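Putative uncharacterized protein TTHB189 (Thermus thermophilus, PDB 2ZCA) probably serves as the Cse2 (CasB) subunit of a type I-E CRISPR system, in which RNA-guided adaptive immunity protects the cell against viruses and plasmids. Local coordinates at residues Tyr63-Leu68 / Arg130-Leu135; His76-Thr81 / Gly125-Arg130; Ala106-Ile111 / Arg137-Glu142. All coordinates share one frame; numbering follows the deposited sequence.

Contact 1. Residues Tyr63-Leu68 / Arg130-Leu135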
ATOM      1  N   TYR A  63       0.303  -7.964  -2.681  1.00  8.66           N
ATOM      2  CA  TYR A  63       1.385  -7.735  -3.637  1.00  7.87           C
ATOM      3  C   TYR A  63       1.634  -6.251  -3.858  1.00  8.08           C
ATOM      4  O   TYR A  63       2.782  -5.819  -3.961  1.00  7.24           O
ATOM      5  CB  TYR A  63       1.071  -8.402  -4.978  1.00  7.75           C
ATOM      6  CG  TYR A  63       1.406  -9.878  -5.011  1.00  8.04           C
ATOM      7  CD1 TYR A  63       2.725 -10.309  -5.153  1.00  7.78           C
ATOM      8  CD2 TYR A  63       0.411 -10.840  -4.860  1.00  9.22           C
ATOM      9  CE1 TYR A  63       3.046 -11.663  -5.142  1.00  9.88           C
ATOM     10  CE2 TYR A  63       0.721 -12.193  -4.846  1.00  9.75           C
ATOM     11  CZ  TYR A  63       2.041 -12.596  -4.987  1.00 10.43           C
ATOM     12  OH  TYR A  63       2.352 -13.936  -4.958  1.00 12.51           O
ATOM     13  N   LEU A  64       0.564  -5.466  -3.935  1.00  7.95           N
ATOM     14  CA  LEU A  64       0.733  -4.036  -4.158  1.00  9.13           C
ATOM     15  C   LEU A  64       1.396  -3.366  -2.956  1.00  8.60           C
ATOM     16  O   LEU A  64       2.276  -2.520  -3.121  1.00  8.12           O
ATOM     17  CB  LEU A  64      -0.617  -3.368  -4.468  1.00  8.57           C
ATOM     18  CG  LEU A  64      -0.600  -1.848  -4.695  1.00  9.87           C
ATOM     19  CD1 LEU A  64       0.376  -1.486  -5.804  1.00 10.53           C
ATOM     20  CD2 LEU A  64      -2.003  -1.372  -5.056  1.00  9.02           C
ATOM     21  N   VAL A  65       0.984  -3.744  -1.748  1.00  9.87           N
ATOM     22  CA  VAL A  65       1.573  -3.162  -0.547  1.00  8.78           C
ATOM     23  C   VAL A  65       3.051  -3.533  -0.422  1.00  9.38           C
ATOM     24  O   VAL A  65       3.864  -2.713  -0.007  1.00  8.89           O
ATOM     25  CB  VAL A  65       0.805  -3.590   0.722  1.00 10.83           C
ATOM     26  CG1 VAL A  65       1.571  -3.168   1.974  1.00  9.96           C
ATOM     27  CG2 VAL A  65      -0.578  -2.939   0.721  1.00 10.50           C
ATOM     28  N   ALA A  66       3.407  -4.763  -0.782  1.00  9.82           N
ATOM     29  CA  ALA A  66       4.805  -5.172  -0.723  1.00  9.19           C
ATOM     30  C   ALA A  66       5.609  -4.302  -1.694  1.00  8.85           C
ATOM     31  O   ALA A  66       6.727  -3.888  -1.389  1.00  9.83           O
ATOM     32  CB  ALA A  66       4.949  -6.651  -1.106  1.00  9.03           C
ATOM     33  N   ALA A  67       5.034  -4.035  -2.864  1.00  8.16           N
ATOM     34  CA  ALA A  67       5.706  -3.220  -3.872  1.00  9.37           C
ATOM     35  C   ALA A  67       5.896  -1.786  -3.385  1.00 10.89           C
ATOM     36  O   ALA A  67       6.963  -1.194  -3.566  1.00 10.52           O
ATOM     37  CB  ALA A  67       4.912  -3.228  -5.175  1.00  8.58           C
ATOM     38  N   LEU A  68       4.863  -1.226  -2.765  1.00  9.63           N
ATOM     39  CA  LEU A  68       4.945   0.144  -2.268  1.00 10.78           C
ATOM     40  C   LEU A  68       5.887   0.234  -1.071  1.00 11.45           C
ATOM     41  O   LEU A  68       6.556   1.251  -0.863  1.00 13.43           O
ATOM     42  CB  LEU A  68       3.544   0.651  -1.908  1.00 11.50           C
ATOM     43  CG  LEU A  68       2.617   0.721  -3.131  1.00 13.44           C
ATOM     44  CD1 LEU A  68       1.192   1.024  -2.700  1.00 11.98           C
ATOM     45  CD2 LEU A  68       3.130   1.786  -4.100  1.00 14.60           C
ATOM     46  N   ARG A 130      -1.738  -0.105   8.145  1.00 11.40           N
ATOM     47  CA  ARG A 130      -3.059   0.474   7.909  1.00 11.27           C
ATOM     48  C   ARG A 130      -3.334   0.526   6.410  1.00  9.61           C
ATOM     49  O   ARG A 130      -4.472   0.381   5.973  1.00  8.25           O
ATOM     50  CB  ARG A 130      -3.154   1.888   8.512  1.00 12.39           C
ATOM     51  CG  ARG A 130      -4.510   2.575   8.302  1.00 18.84           C
ATOM     52  CD  ARG A 130      -5.696   1.690   8.720  1.00 23.36           C
ATOM     53  NE  ARG A 130      -5.740   1.407  10.154  1.00 28.26           N
ATOM     54  CZ  ARG A 130      -6.295   2.201  11.069  1.00 29.89           C
ATOM     55  NH1 ARG A 130      -6.867   3.344  10.711  1.00 28.59           N
ATOM     56  NH2 ARG A 130      -6.290   1.841  12.346  1.00 30.82           N
ATOM     57  N   LEU A 131      -2.293   0.727   5.610  1.00  9.70           N
ATOM     58  CA  LEU A 131      -2.492   0.775   4.169  1.00  9.60           C
ATOM     59  C   LEU A 131      -3.086  -0.544   3.658  1.00  7.56           C
ATOM     60  O   LEU A 131      -4.025  -0.541   2.863  1.00  8.52           O
ATOM     61  CB  LEU A 131      -1.172   1.070   3.445  1.00  9.20           C
ATOM     62  CG  LEU A 131      -1.300   1.190   1.921  1.00 12.23           C
ATOM     63  CD1 LEU A 131      -2.324   2.273   1.576  1.00 14.04           C
ATOM     64  CD2 LEU A 131       0.056   1.523   1.304  1.00 11.83           C
ATOM     65  N   LEU A 132      -2.550  -1.673   4.114  1.00  7.96           N
ATOM     66  CA  LEU A 132      -3.077  -2.959   3.666  1.00  9.30           C
ATOM     67  C   LEU A 132      -4.481  -3.202   4.221  1.00  9.60           C
ATOM     68  O   LEU A 132      -5.370  -3.634   3.492  1.00  7.32           O
ATOM     69  CB  LEU A 132      -2.157  -4.113   4.079  1.00  9.34           C
ATOM     70  CG  LEU A 132      -2.690  -5.504   3.714  1.00 11.48           C
ATOM     71  CD1 LEU A 132      -2.902  -5.594   2.204  1.00 11.64           C
ATOM     72  CD2 LEU A 132      -1.722  -6.576   4.188  1.00  9.94           C
ATOM     73  N   ASP A 133      -4.684  -2.934   5.506  1.00 10.15           N
ATOM     74  CA  ASP A 133      -6.006  -3.143   6.085  1.00 11.07           C
ATOM     75  C   ASP A 133      -7.047  -2.337   5.323  1.00 12.12           C
ATOM     76  O   ASP A 133      -8.177  -2.794   5.124  1.00 13.63           O
ATOM     77  CB  ASP A 133      -6.034  -2.747   7.566  1.00 12.52           C
ATOM     78  CG  ASP A 133      -5.298  -3.736   8.448  1.00 13.41           C
ATOM     79  OD1 ASP A 133      -5.415  -4.953   8.201  1.00 13.94           O
ATOM     80  OD2 ASP A 133      -4.618  -3.299   9.397  1.00 17.24           O
ATOM     81  N   ASP A 134      -6.666  -1.136   4.899  1.00  9.89           N
ATOM     82  CA  ASP A 134      -7.583  -0.278   4.161  1.00  9.79           C
ATOM     83  C   ASP A 134      -7.818  -0.774   2.735  1.00  9.67           C
ATOM     84  O   ASP A 134      -8.953  -0.813   2.268  1.00 10.73           O
ATOM     85  CB  ASP A 134      -7.065   1.163   4.134  1.00  9.90           C
ATOM     86  CG  ASP A 134      -7.134   1.833   5.491  1.00  9.85           C
ATOM     87  OD1 ASP A 134      -7.883   1.333   6.360  1.00 12.06           O
ATOM     88  OD2 ASP A 134      -6.453   2.866   5.683  1.00 11.39           O
ATOM     89  N   LEU A 135      -6.749  -1.159   2.046  1.00  9.67           N
ATOM     90  CA  LEU A 135      -6.882  -1.643   0.675  1.00 10.44           C
ATOM     91  C   LEU A 135      -7.746  -2.910   0.635  1.00 11.55           C
ATOM     92  O   LEU A 135      -8.534  -3.114  -0.288  1.00 10.31           O
ATOM     93  CB  LEU A 135      -5.492  -1.918   0.085  1.00 10.73           C
ATOM     94  CG  LEU A 135      -5.419  -2.278  -1.404  1.00 11.97           C
ATOM     95  CD1 LEU A 135      -6.098  -1.199  -2.244  1.00 15.35           C
ATOM     96  CD2 LEU A 135      -3.959  -2.435  -1.809  1.00 13.45           C
TER
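Helices 56-71 and 128-136 pack against each other at the heart of this all-helical chain, and Val65 pressed against Leu132 marks where their backbones come nearest. The short axes pass 10.0 Å from one another and run roughly antiparallel, at 153° between their N-to-C directions. Val65 CG2 does most of the touching: it lies 3.8 Å from Leu132 CD1 and also nears Leu132 CA, so this methyl rests against backbone as well as side chain. Its place follows from chi1 of 170°, which sends CG1 anti to the backbone N and leaves CG2 beside that N. Leu131 CG and Leu135 CD2 lie a little farther from the same methyl, so that Val65 CG2 is set among three leucines, Leu131, Leu132 and Leu135, that span little more than one turn of helix 128-136. Val65 and Leu132 cross at about a right angle.

Two leucine pairs extend the contact along the helices. Toward the N-terminal end of the 63-68 segment, Leu64 CD2 meets Leu135 CD2 at 3.9 Å; toward its C-terminal end, Leu68 CD1 approaches Leu131 CD2 at 4.2 Å. In each pair the side chains again cross at about a right angle, branch methyl to branch methyl. No hydrogen bond spans the two segments, and every residue that touches is buried, leaving dispersion and the hydrophobic effect to hold them.

Other helices close around the pair. Leu115 of helix 111-121 packs on both Leu64 and Leu68, while Phe7 of helix 3-15 reaches Leu132 and Ala66. On helix 128-136, Asp134 makes a salt bridge with Arg148. This packing of aliphatic side chains between nearly antiparallel helices is the hydrophobic core of an alpha-helical fold.

Contact 2. Residues His76-Thr81 / Gly125-Arg130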
ATOM      1  N   HIS A  76       8.383   2.218   7.282  1.00 15.12           N
ATOM      2  CA  HIS A  76       7.053   2.176   7.875  1.00 16.26           C
ATOM      3  C   HIS A  76       6.975   3.138   9.056  1.00 17.40           C
ATOM      4  O   HIS A  76       7.759   3.044   9.999  1.00 18.91           O
ATOM      5  CB  HIS A  76       6.726   0.753   8.332  1.00 17.50           C
ATOM      6  CG  HIS A  76       5.493   0.662   9.175  1.00 20.62           C
ATOM      7  ND1 HIS A  76       5.534   0.551  10.548  1.00 23.29           N
ATOM      8  CD2 HIS A  76       4.181   0.710   8.840  1.00 19.51           C
ATOM      9  CE1 HIS A  76       4.302   0.536  11.025  1.00 21.20           C
ATOM     10  NE2 HIS A  76       3.462   0.630  10.009  1.00 23.19           N
ATOM     11  N   GLN A  77       6.032   4.073   8.987  1.00 16.46           N
ATOM     12  CA  GLN A  77       5.832   5.056  10.045  1.00 17.02           C
ATOM     13  C   GLN A  77       4.429   4.870  10.609  1.00 17.29           C
ATOM     14  O   GLN A  77       3.454   5.371  10.045  1.00 15.88           O
ATOM     15  CB  GLN A  77       5.975   6.473   9.487  1.00 17.22           C
ATOM     16  CG  GLN A  77       7.359   6.818   8.956  1.00 22.31           C
ATOM     17  CD  GLN A  77       8.405   6.917  10.053  1.00 26.73           C
ATOM     18  OE1 GLN A  77       8.172   7.533  11.094  1.00 26.57           O
ATOM     19  NE2 GLN A  77       9.573   6.324   9.816  1.00 27.37           N
ATOM     20  N   VAL A  78       4.327   4.142  11.713  1.00 17.78           N
ATOM     21  CA  VAL A  78       3.033   3.893  12.333  1.00 19.75           C
ATOM     22  C   VAL A  78       2.320   5.205  12.645  1.00 17.70           C
ATOM     23  O   VAL A  78       2.916   6.134  13.191  1.00 18.35           O
ATOM     24  CB  VAL A  78       3.182   3.068  13.637  1.00 20.44           C
ATOM     25  CG1 VAL A  78       4.115   3.776  14.599  1.00 23.18           C
ATOM     26  CG2 VAL A  78       1.814   2.852  14.278  1.00 22.23           C
ATOM     27  N   GLY A  79       1.047   5.285  12.277  1.00 16.82           N
ATOM     28  CA  GLY A  79       0.287   6.493  12.542  1.00 17.47           C
ATOM     29  C   GLY A  79       0.261   7.502  11.408  1.00 17.76           C
ATOM     30  O   GLY A  79      -0.689   8.281  11.289  1.00 19.22           O
ATOM     31  N   ARG A  80       1.301   7.508  10.578  1.00 14.88           N
ATOM     32  CA  ARG A  80       1.349   8.436   9.457  1.00 12.20           C
ATOM     33  C   ARG A  80       0.709   7.769   8.250  1.00 13.07           C
ATOM     34  O   ARG A  80       1.395   7.170   7.422  1.00 12.35           O
ATOM     35  CB  ARG A  80       2.794   8.829   9.135  1.00 13.29           C
ATOM     36  CG  ARG A  80       2.894   9.909   8.062  1.00 14.40           C
ATOM     37  CD  ARG A  80       4.236  10.621   8.095  1.00 16.86           C
ATOM     38  NE  ARG A  80       4.250  11.795   7.226  1.00 15.66           N
ATOM     39  CZ  ARG A  80       4.669  11.800   5.964  1.00 16.67           C
ATOM     40  NH1 ARG A  80       5.120  10.685   5.406  1.00 17.50           N
ATOM     41  NH2 ARG A  80       4.644  12.927   5.263  1.00 13.96           N
ATOM     42  N   THR A  81      -0.613   7.872   8.157  1.00 12.26           N
ATOM     43  CA  THR A  81      -1.345   7.252   7.054  1.00 11.84           C
ATOM     44  C   THR A  81      -1.089   7.976   5.747  1.00 11.22           C
ATOM     45  O   THR A  81      -0.663   9.134   5.740  1.00 10.94           O
ATOM     46  CB  THR A  81      -2.861   7.261   7.312  1.00 13.22           C
ATOM     47  OG1 THR A  81      -3.333   8.613   7.311  1.00 11.91           O
ATOM     48  CG2 THR A  81      -3.177   6.619   8.650  1.00 14.70           C
ATOM     49  N   GLY A 125       8.065   8.216   5.135  1.00 14.47           N
ATOM     50  CA  GLY A 125       7.363   6.967   5.365  1.00 15.00           C
ATOM     51  C   GLY A 125       5.898   7.086   5.735  1.00 14.27           C
ATOM     52  O   GLY A 125       5.425   8.144   6.157  1.00 14.36           O
ATOM     53  N   ILE A 126       5.181   5.980   5.573  1.00 13.46           N
ATOM     54  CA  ILE A 126       3.762   5.911   5.886  1.00 13.10           C
ATOM     55  C   ILE A 126       3.457   4.607   6.610  1.00 12.84           C
ATOM     56  O   ILE A 126       4.315   3.723   6.708  1.00 11.89           O
ATOM     57  CB  ILE A 126       2.903   5.991   4.603  1.00 12.44           C
ATOM     58  CG1 ILE A 126       3.248   4.830   3.669  1.00 13.86           C
ATOM     59  CG2 ILE A 126       3.137   7.323   3.909  1.00 12.48           C
ATOM     60  CD1 ILE A 126       2.328   4.728   2.457  1.00 13.14           C
ATOM     61  N   ASP A 127       2.234   4.494   7.120  1.00 12.14           N
ATOM     62  CA  ASP A 127       1.798   3.308   7.851  1.00 13.51           C
ATOM     63  C   ASP A 127       1.349   2.242   6.857  1.00 12.65           C
ATOM     64  O   ASP A 127       0.232   2.300   6.343  1.00 11.15           O
ATOM     65  CB  ASP A 127       0.632   3.666   8.785  1.00 12.98           C
ATOM     66  CG  ASP A 127       0.315   2.563   9.791  1.00 16.95           C
ATOM     67  OD1 ASP A 127       0.364   1.373   9.421  1.00 14.15           O
ATOM     68  OD2 ASP A 127      -0.005   2.889  10.955  1.00 16.49           O
ATOM     69  N   PHE A 128       2.219   1.266   6.599  1.00 11.89           N
ATOM     70  CA  PHE A 128       1.914   0.198   5.652  1.00 11.27           C
ATOM     71  C   PHE A 128       0.963  -0.859   6.194  1.00 10.97           C
ATOM     72  O   PHE A 128       0.344  -1.595   5.428  1.00 11.59           O
ATOM     73  CB  PHE A 128       3.217  -0.439   5.166  1.00 11.72           C
ATOM     74  CG  PHE A 128       3.962   0.415   4.181  1.00 10.61           C
ATOM     75  CD1 PHE A 128       3.524   0.516   2.863  1.00 12.24           C
ATOM     76  CD2 PHE A 128       5.069   1.156   4.576  1.00 11.16           C
ATOM     77  CE1 PHE A 128       4.180   1.347   1.951  1.00 11.99           C
ATOM     78  CE2 PHE A 128       5.733   1.990   3.670  1.00 10.98           C
ATOM     79  CZ  PHE A 128       5.287   2.085   2.359  1.00 10.54           C
ATOM     80  N   ALA A 129       0.837  -0.929   7.514  1.00 11.70           N
ATOM     81  CA  ALA A 129      -0.075  -1.878   8.128  1.00 12.12           C
ATOM     82  C   ALA A 129      -1.495  -1.382   7.864  1.00 11.34           C
ATOM     83  O   ALA A 129      -2.353  -2.135   7.406  1.00  9.42           O
ATOM     84  CB  ALA A 129       0.191  -1.970   9.627  1.00 12.82           C
ATOM     85  N   ARG A 130      -1.738  -0.105   8.145  1.00 11.40           N
ATOM     86  CA  ARG A 130      -3.059   0.474   7.909  1.00 11.27           C
ATOM     87  C   ARG A 130      -3.334   0.526   6.410  1.00  9.61           C
ATOM     88  O   ARG A 130      -4.472   0.381   5.973  1.00  8.25           O
ATOM     89  CB  ARG A 130      -3.154   1.888   8.512  1.00 12.39           C
ATOM     90  CG  ARG A 130      -4.510   2.575   8.302  1.00 18.84           C
ATOM     91  CD  ARG A 130      -5.696   1.690   8.720  1.00 23.36           C
ATOM     92  NE  ARG A 130      -5.740   1.407  10.154  1.00 28.26           N
ATOM     93  CZ  ARG A 130      -6.295   2.201  11.069  1.00 29.89           C
ATOM     94  NH1 ARG A 130      -6.867   3.344  10.711  1.00 28.59           N
ATOM     95  NH2 ARG A 130      -6.290   1.841  12.346  1.00 30.82           N
TER
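Asp127 OD1 is gripped from both segments: His76 NE2 reaches it across the contact, and the backbone N-H groups of Ala129 and Arg130 reach it from the first turn of helix 128-136. The Arg130 N bond is nearly straight, 2.9 Å to Asp127 OD1, and comes from above the carboxylate plane; those from Ala129 and His76 are weak. His76 NE2 stands 3.2 Å from Asp127 OD1, which lies at the edge of the imidazole, with ring and carboxylate planes perpendicular. His76 CG is anti to its backbone N (chi1 169°), and the side chain runs beside that of Asp127, pointing the same way.

The other carboxylate oxygen, Asp127 OD2, takes Gly79 N at 2.9 Å on its anti side, 26° out of the carboxylate plane. Gly79 belongs to the type II turn Gln77-Arg80, whose backbone angles at this position suit glycine. One aspartate thus caps a helix and holds a turn.

Backbone bonds join the two segments: Gln77 N gives to Ile126 O at 2.9 Å, and Asp127 N to Arg80 O at 2.8 Å. Arg80 CG is anti to the backbone N and the chain runs extended to NE. Arg80 NH1 donates to Gly125 O at 2.7 Å, with that oxygen in the guanidinium plane. The same NH1 also bonds Glu123 O, while NH2 makes a salt bridge with Glu88 of helix 82-90. Gln77 CG packs on Gly125 at 3.5 Å from Gly125 C, where a glycine leaves room for it.

His76 also touches Leu8 and Lys12 of helix 3-15. Asp127 is the N-cap of helix 128-136, and its other oxygen ties that helix start to a type II turn with glycine at its third position.

Contact 3. Residues Ala106-Ile111 / Arg137-Glu142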
ATOM      1  N   ALA A 106     -11.229   6.242  -6.968  1.00 15.91           N
ATOM      2  CA  ALA A 106     -10.741   5.164  -7.826  1.00 17.02           C
ATOM      3  C   ALA A 106     -11.485   3.841  -7.687  1.00 18.09           C
ATOM      4  O   ALA A 106     -11.775   3.392  -6.574  1.00 16.48           O
ATOM      5  CB  ALA A 106      -9.249   4.935  -7.571  1.00 18.62           C
ATOM      6  N   ASP A 107     -11.792   3.215  -8.822  1.00 18.16           N
ATOM      7  CA  ASP A 107     -12.467   1.922  -8.797  1.00 18.29           C
ATOM      8  C   ASP A 107     -11.438   0.813  -9.008  1.00 18.33           C
ATOM      9  O   ASP A 107     -10.234   1.072  -9.026  1.00 17.63           O
ATOM     10  CB  ASP A 107     -13.578   1.834  -9.858  1.00 20.00           C
ATOM     11  CG  ASP A 107     -13.065   1.981 -11.278  1.00 20.47           C
ATOM     12  OD1 ASP A 107     -11.906   1.609 -11.557  1.00 21.53           O
ATOM     13  OD2 ASP A 107     -13.847   2.456 -12.129  1.00 22.77           O
ATOM     14  N   ARG A 108     -11.908  -0.419  -9.171  1.00 18.29           N
ATOM     15  CA  ARG A 108     -11.007  -1.554  -9.344  1.00 19.25           C
ATOM     16  C   ARG A 108      -9.945  -1.405 -10.432  1.00 18.80           C
ATOM     17  O   ARG A 108      -8.834  -1.916 -10.286  1.00 18.31           O
ATOM     18  CB  ARG A 108     -11.811  -2.832  -9.599  1.00 22.26           C
ATOM     19  CG  ARG A 108     -12.606  -3.312  -8.402  1.00 26.69           C
ATOM     20  CD  ARG A 108     -13.169  -4.708  -8.631  1.00 30.58           C
ATOM     21  NE  ARG A 108     -13.873  -5.222  -7.458  1.00 33.83           N
ATOM     22  CZ  ARG A 108     -15.016  -4.726  -6.992  1.00 36.06           C
ATOM     23  NH1 ARG A 108     -15.592  -3.697  -7.598  1.00 36.81           N
ATOM     24  NH2 ARG A 108     -15.588  -5.263  -5.922  1.00 38.00           N
ATOM     25  N   ASP A 109     -10.271  -0.711 -11.515  1.00 17.91           N
ATOM     26  CA  ASP A 109      -9.315  -0.555 -12.610  1.00 17.86           C
ATOM     27  C   ASP A 109      -8.337   0.606 -12.449  1.00 16.43           C
ATOM     28  O   ASP A 109      -7.384   0.732 -13.218  1.00 16.78           O
ATOM     29  CB  ASP A 109     -10.062  -0.395 -13.937  1.00 20.61           C
ATOM     30  CG  ASP A 109     -11.027  -1.532 -14.204  1.00 23.43           C
ATOM     31  OD1 ASP A 109     -10.613  -2.705 -14.084  1.00 23.26           O
ATOM     32  OD2 ASP A 109     -12.196  -1.251 -14.538  1.00 24.72           O
ATOM     33  N   GLN A 110      -8.557   1.441 -11.439  1.00 15.54           N
ATOM     34  CA  GLN A 110      -7.707   2.608 -11.224  1.00 13.23           C
ATOM     35  C   GLN A 110      -6.897   2.602  -9.930  1.00 12.99           C
ATOM     36  O   GLN A 110      -5.844   3.235  -9.854  1.00 11.70           O
ATOM     37  CB  GLN A 110      -8.566   3.876 -11.213  1.00 15.92           C
ATOM     38  CG  GLN A 110      -9.552   4.014 -12.359  1.00 15.57           C
ATOM     39  CD  GLN A 110     -10.604   5.071 -12.070  1.00 17.52           C
ATOM     40  OE1 GLN A 110     -11.386   4.940 -11.125  1.00 16.28           O
ATOM     41  NE2 GLN A 110     -10.624   6.129 -12.878  1.00 18.89           N
ATOM     42  N   ILE A 111      -7.395   1.901  -8.916  1.00 12.07           N
ATOM     43  CA  ILE A 111      -6.746   1.889  -7.608  1.00 12.66           C
ATOM     44  C   ILE A 111      -5.253   1.556  -7.549  1.00 11.91           C
ATOM     45  O   ILE A 111      -4.500   2.242  -6.859  1.00 10.61           O
ATOM     46  CB  ILE A 111      -7.525   0.979  -6.613  1.00 14.17           C
ATOM     47  CG1 ILE A 111      -6.942   1.126  -5.204  1.00 14.55           C
ATOM     48  CG2 ILE A 111      -7.475  -0.469  -7.062  1.00 14.52           C
ATOM     49  CD1 ILE A 111      -6.967   2.548  -4.680  1.00 17.57           C
ATOM     50  N   ARG A 137     -10.248  -3.559   2.365  1.00 14.18           N
ATOM     51  CA  ARG A 137     -11.657  -3.207   2.534  1.00 13.53           C
ATOM     52  C   ARG A 137     -12.089  -2.084   1.592  1.00 13.66           C
ATOM     53  O   ARG A 137     -13.172  -1.522   1.733  1.00 11.65           O
ATOM     54  CB  ARG A 137     -11.898  -2.772   3.980  1.00 13.10           C
ATOM     55  CG  ARG A 137     -11.522  -3.827   5.019  1.00 14.44           C
ATOM     56  CD  ARG A 137     -11.573  -3.245   6.423  1.00 13.97           C
ATOM     57  NE  ARG A 137     -10.536  -2.237   6.643  1.00 12.84           N
ATOM     58  CZ  ARG A 137     -10.518  -1.399   7.676  1.00 16.33           C
ATOM     59  NH1 ARG A 137     -11.485  -1.448   8.584  1.00 14.54           N
ATOM     60  NH2 ARG A 137      -9.537  -0.509   7.802  1.00 13.35           N
ATOM     61  N   TRP A 138     -11.249  -1.787   0.612  1.00 13.03           N
ATOM     62  CA  TRP A 138     -11.515  -0.699  -0.322  1.00 14.12           C
ATOM     63  C   TRP A 138     -12.802  -0.813  -1.129  1.00 13.99           C
ATOM     64  O   TRP A 138     -13.421   0.199  -1.461  1.00 15.12           O
ATOM     65  CB  TRP A 138     -10.325  -0.551  -1.275  1.00 14.18           C
ATOM     66  CG  TRP A 138     -10.318   0.736  -2.046  1.00 16.38           C
ATOM     67  CD1 TRP A 138     -10.817   0.949  -3.300  1.00 15.72           C
ATOM     68  CD2 TRP A 138      -9.782   1.989  -1.608  1.00 15.28           C
ATOM     69  NE1 TRP A 138     -10.619   2.261  -3.671  1.00 17.29           N
ATOM     70  CE2 TRP A 138      -9.987   2.920  -2.650  1.00 15.97           C
ATOM     71  CE3 TRP A 138      -9.147   2.415  -0.433  1.00 17.21           C
ATOM     72  CZ2 TRP A 138      -9.580   4.254  -2.553  1.00 15.99           C
ATOM     73  CZ3 TRP A 138      -8.740   3.748  -0.338  1.00 15.48           C
ATOM     74  CH2 TRP A 138      -8.961   4.647  -1.395  1.00 14.59           C
ATOM     75  N   PHE A 139     -13.218  -2.037  -1.431  1.00 13.81           N
ATOM     76  CA  PHE A 139     -14.408  -2.228  -2.244  1.00 15.37           C
ATOM     77  C   PHE A 139     -15.715  -2.449  -1.505  1.00 16.39           C
ATOM     78  O   PHE A 139     -16.686  -2.956  -2.070  1.00 16.30           O
ATOM     79  CB  PHE A 139     -14.130  -3.345  -3.237  1.00 16.77           C
ATOM     80  CG  PHE A 139     -12.902  -3.096  -4.053  1.00 19.81           C
ATOM     81  CD1 PHE A 139     -12.858  -2.026  -4.944  1.00 21.11           C
ATOM     82  CD2 PHE A 139     -11.759  -3.868  -3.872  1.00 21.05           C
ATOM     83  CE1 PHE A 139     -11.689  -1.726  -5.641  1.00 22.55           C
ATOM     84  CE2 PHE A 139     -10.586  -3.576  -4.562  1.00 23.11           C
ATOM     85  CZ  PHE A 139     -10.552  -2.501  -5.447  1.00 22.57           C
ATOM     86  N   SER A 140     -15.746  -2.048  -0.244  1.00 15.88           N
ATOM     87  CA  SER A 140     -16.964  -2.171   0.539  1.00 16.96           C
ATOM     88  C   SER A 140     -18.008  -1.231  -0.060  1.00 16.82           C
ATOM     89  O   SER A 140     -17.705  -0.086  -0.397  1.00 17.56           O
ATOM     90  CB  SER A 140     -16.702  -1.778   1.991  1.00 17.42           C
ATOM     91  OG  SER A 140     -17.927  -1.597   2.681  1.00 21.79           O
ATOM     92  N   PRO A 141     -19.251  -1.704  -0.212  1.00 18.51           N
ATOM     93  CA  PRO A 141     -20.307  -0.856  -0.774  1.00 19.21           C
ATOM     94  C   PRO A 141     -20.429   0.474  -0.026  1.00 18.67           C
ATOM     95  O   PRO A 141     -20.719   1.507  -0.625  1.00 19.50           O
ATOM     96  CB  PRO A 141     -21.553  -1.719  -0.619  1.00 21.35           C
ATOM     97  CG  PRO A 141     -21.011  -3.110  -0.792  1.00 21.42           C
ATOM     98  CD  PRO A 141     -19.748  -3.067   0.044  1.00 20.65           C
ATOM     99  N   GLU A 142     -20.195   0.432   1.285  1.00 18.37           N
ATOM    100  CA  GLU A 142     -20.282   1.611   2.151  1.00 19.55           C
ATOM    101  C   GLU A 142     -19.197   2.641   1.889  1.00 15.59           C
ATOM    102  O   GLU A 142     -19.371   3.817   2.212  1.00 14.07           O
ATOM    103  CB  GLU A 142     -20.133   1.224   3.619  1.00 22.15           C
ATOM    104  CG  GLU A 142     -21.030   0.148   4.143  1.00 28.77           C
ATOM    105  CD  GLU A 142     -20.516  -0.358   5.473  1.00 29.45           C
ATOM    106  OE1 GLU A 142     -20.151   0.488   6.321  1.00 29.65           O
ATOM    107  OE2 GLU A 142     -20.468  -1.590   5.665  1.00 32.65           O
TER
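A chi1 of -69° puts Arg108 CG anti to the carbonyl carbon, over one face of the Phe139 ring, whose own CG is likewise anti to its carbonyl carbon (chi1 -55°). Arg108 CG comes within 3.3 Å of Phe139 CE1, and from there the chain runs extended to NE. The guanidinium lies nearly flat on the ring, planes 16° apart, in an off-centre cation-pi stack with Arg108 CZ 4.4 Å from the Phe139 centroid; Arg108 NH2 reaches as far as Phe139 CB.

Ile111 and Trp138 meet tip to tip. Ile111 CD1 sits over the face of the indole, 3.7 Å from Trp138 CE2, a CH-pi contact, while Ile111 CG2 approaches the edge of Phe139 near CZ. In the indole plane, Trp138 NE1 gives a straight but weak hydrogen bond to Ala106 O at 3.3 Å.

An Asx turn, Asp109 N to Asp107 OD1, spans Arg108. The contact joins the loop between helices 96-104 and 111-121 to the type I turn Arg137-Ser140 in the loop between helices 128-136 and 144-155, and Trp149 of helix 144-155 meets Trp138 edge-to-face.

Contact 1 is the core, with its centre about 3 Å from that of the chain; contacts 2 and 3 have centres farther out, about 10 and 14 Å away, and are partly exposed. Contacts 1 and 2 share helix 128-136: one uses its aliphatic side, the other its N-terminal cap, and Phe128 and Ile126 of contact 2 pack onto Leu68 and Leu131 of contact 1. Contact 3 joins the loop after that helix to the loop leading into helix 111-121, whose first residue, Ile111, meets Leu135 of contact 1. Chemistry follows place: aliphatic carbon alone in contact 1, hydrogen bonds of carboxylate, guanidinium and backbone in contact 2, aromatic faces with a stacked arginine in contact 3.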